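Local atomic coordinates of DUF4783 domain-containing protein (Bacteroides fragilis, PDB entry 4OUQ), a protein that is of unknown function but belongs to the DUF4783 family, which is grouped with the NTF2-like proteins. Residues S58-N63 with G76-A81. Numbering follows the deposited sequence.
Sequences SGFNVN and GTLTTA
A classic beta bulge marks this antiparallel hairpin, which pairs an outermost strand of the mixed sheet, 57-67, with strand 72-80: Ser58 and Gly59 both face Thr79. Ser58 N donates to Thr79 O at 2.9 Å, and Gly59 N does so weakly, while Thr79 N returns a bond to Gly59 O from well above that carbonyl's plane. Past the bulge the pairing is regular, with Asn61 N to Thr77 O and Thr77 N to Asn61 O both 3.0 Å and nearly straight.

On the face toward helix 6-14, the Phe60 ring swings across to the partner strand, CG anti to the backbone N (chi1 180°). It reaches alongside Gly76, with CE1 3.7 Å from Gly76 CA, where the glycine has no side chain to obstruct it; its edge meets the Leu78 backbone, and its CD1 touches Leu78 CD1 at 3.9 Å. The ring meets that of Phe12, and the buried Phe60 side chain also touches Val9 of the same helix and Ile87 of strand 83-94.

The other face is polar. A water donates to Thr77 O at 2.9 Å, giving that carbonyl a second donor beside Asn61 N. Asn63 OD1 approaches Thr77 OG1 to 2.9 Å, although the hydroxyl proton has another acceptor within reach. At the bulge, Ser58 OG and Thr79 OG1 meet tip to tip in a hydrogen bond of 2.7 Å.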
loop_
_atom_site.group_PDB
_atom_site.type_symbol
_atom_site.label_atom_id
_atom_site.label_comp_id
_atom_site.label_asym_id
_atom_site.label_seq_id
_atom_site.Cartn_x
_atom_site.Cartn_y
_atom_site.Cartn_z
ATOM N N SER A 58 14.121 0.493 2.827
ATOM C CA SER A 58 15.181 0.763 1.955
ATOM C C SER A 58 14.800 0.955 0.494
ATOM O O SER A 58 15.533 1.579 -0.250
ATOM C CB SER A 58 16.319 -0.253 2.107
ATOM O OG SER A 58 15.944 -1.535 1.798
ATOM N N GLY A 59 13.685 0.390 0.067
ATOM C CA GLY A 59 13.272 0.494 -1.297
ATOM C C GLY A 59 11.968 -0.222 -1.555
ATOM O O GLY A 59 11.424 -0.910 -0.667
ATOM N N PHE A 60 11.477 -0.035 -2.789
ATOM C CA PHE A 60 10.292 -0.667 -3.253
ATOM C C PHE A 60 10.354 -0.776 -4.728
ATOM O O PHE A 60 10.694 0.213 -5.418
ATOM C CB PHE A 60 9.039 0.114 -2.826
ATOM C CG PHE A 60 7.722 -0.511 -3.303
ATOM C CD1 PHE A 60 7.269 -1.703 -2.758
ATOM C CD2 PHE A 60 6.939 0.099 -4.302
ATOM C CE1 PHE A 60 6.088 -2.292 -3.161
ATOM C CE2 PHE A 60 5.696 -0.474 -4.679
ATOM C CZ PHE A 60 5.274 -1.665 -4.105
ATOM N N ASN A 61 10.080 -1.959 -5.271
ATOM C CA ASN A 61 10.025 -2.145 -6.711
ATOM C C ASN A 61 8.750 -2.792 -7.153
ATOM O O ASN A 61 8.377 -3.847 -6.617
ATOM C CB ASN A 61 11.211 -2.947 -7.227
ATOM C CG ASN A 61 12.508 -2.172 -7.136
ATOM O OD1 ASN A 61 12.799 -1.292 -7.955
ATOM N ND2 ASN A 61 13.264 -2.468 -6.146
ATOM N N VAL A 62 8.110 -2.212 -8.176
ATOM C CA VAL A 62 6.884 -2.769 -8.721
ATOM C C VAL A 62 7.314 -3.887 -9.680
ATOM O O VAL A 62 8.088 -3.642 -10.632
ATOM C CB VAL A 62 6.066 -1.745 -9.507
ATOM C CG1 VAL A 62 4.829 -2.408 -10.164
ATOM C CG2 VAL A 62 5.677 -0.582 -8.636
ATOM N N ASN A 63 6.741 -5.100 -9.496
ATOM C CA ASN A 63 7.043 -6.239 -10.268
ATOM C C ASN A 63 5.917 -6.547 -11.309
ATOM O O ASN A 63 6.158 -7.122 -12.345
ATOM C CB ASN A 63 7.230 -7.498 -9.363
ATOM C CG ASN A 63 8.189 -7.271 -8.195
ATOM O OD1 ASN A 63 7.803 -7.383 -6.985
ATOM N ND2 ASN A 63 9.393 -6.984 -8.516
ATOM N N GLY A 76 4.294 -5.714 -5.656
ATOM C CA GLY A 76 5.655 -5.140 -5.477
ATOM C C GLY A 76 6.388 -5.753 -4.299
ATOM O O GLY A 76 5.806 -6.577 -3.565
ATOM N N THR A 77 7.705 -5.531 -4.272
ATOM C CA THR A 77 8.562 -6.046 -3.206
ATOM C C THR A 77 9.179 -4.866 -2.480
ATOM O O THR A 77 9.826 -3.989 -3.116
ATOM C CB THR A 77 9.653 -7.007 -3.770
ATOM O OG1 THR A 77 8.997 -8.130 -4.438
ATOM C CG2 THR A 77 10.517 -7.504 -2.669
ATOM N N LEU A 78 8.937 -4.808 -1.167
ATOM C CA LEU A 78 9.447 -3.789 -0.266
ATOM C C LEU A 78 10.657 -4.339 0.460
ATOM O O LEU A 78 10.594 -5.443 1.020
ATOM C CB LEU A 78 8.368 -3.456 0.751
ATOM C CG LEU A 78 8.605 -2.283 1.690
ATOM C CD1 LEU A 78 8.452 -0.979 0.894
ATOM C CD2 LEU A 78 7.710 -2.329 2.911
ATOM N N THR A 79 11.788 -3.659 0.338
ATOM C CA THR A 79 13.014 -4.074 1.039
ATOM C C THR A 79 13.150 -3.219 2.307
ATOM O O THR A 79 12.871 -2.033 2.309
ATOM C CB THR A 79 14.246 -3.976 0.131
ATOM O OG1 THR A 79 14.522 -2.600 -0.237
ATOM C CG2 THR A 79 14.061 -4.789 -1.073
ATOM N N THR A 80 13.437 -3.876 3.441
ATOM C CA THR A 80 13.526 -3.208 4.703
ATOM C C THR A 80 14.740 -3.722 5.542
ATOM O O THR A 80 15.321 -4.787 5.235
ATOM C CB THR A 80 12.248 -3.385 5.562
ATOM O OG1 THR A 80 12.280 -4.664 6.213
ATOM C CG2 THR A 80 10.957 -3.308 4.727
ATOM N N ALA A 81 14.983 -3.040 6.661
ATOM C CA ALA A 81 16.037 -3.448 7.615
ATOM C C ALA A 81 15.768 -4.839 8.190
ATOM O O ALA A 81 16.677 -5.463 8.702
ATOM C CB ALA A 81 16.116 -2.472 8.729
HETATM O O HOH W 1 12.480 -3.737 -4.141
#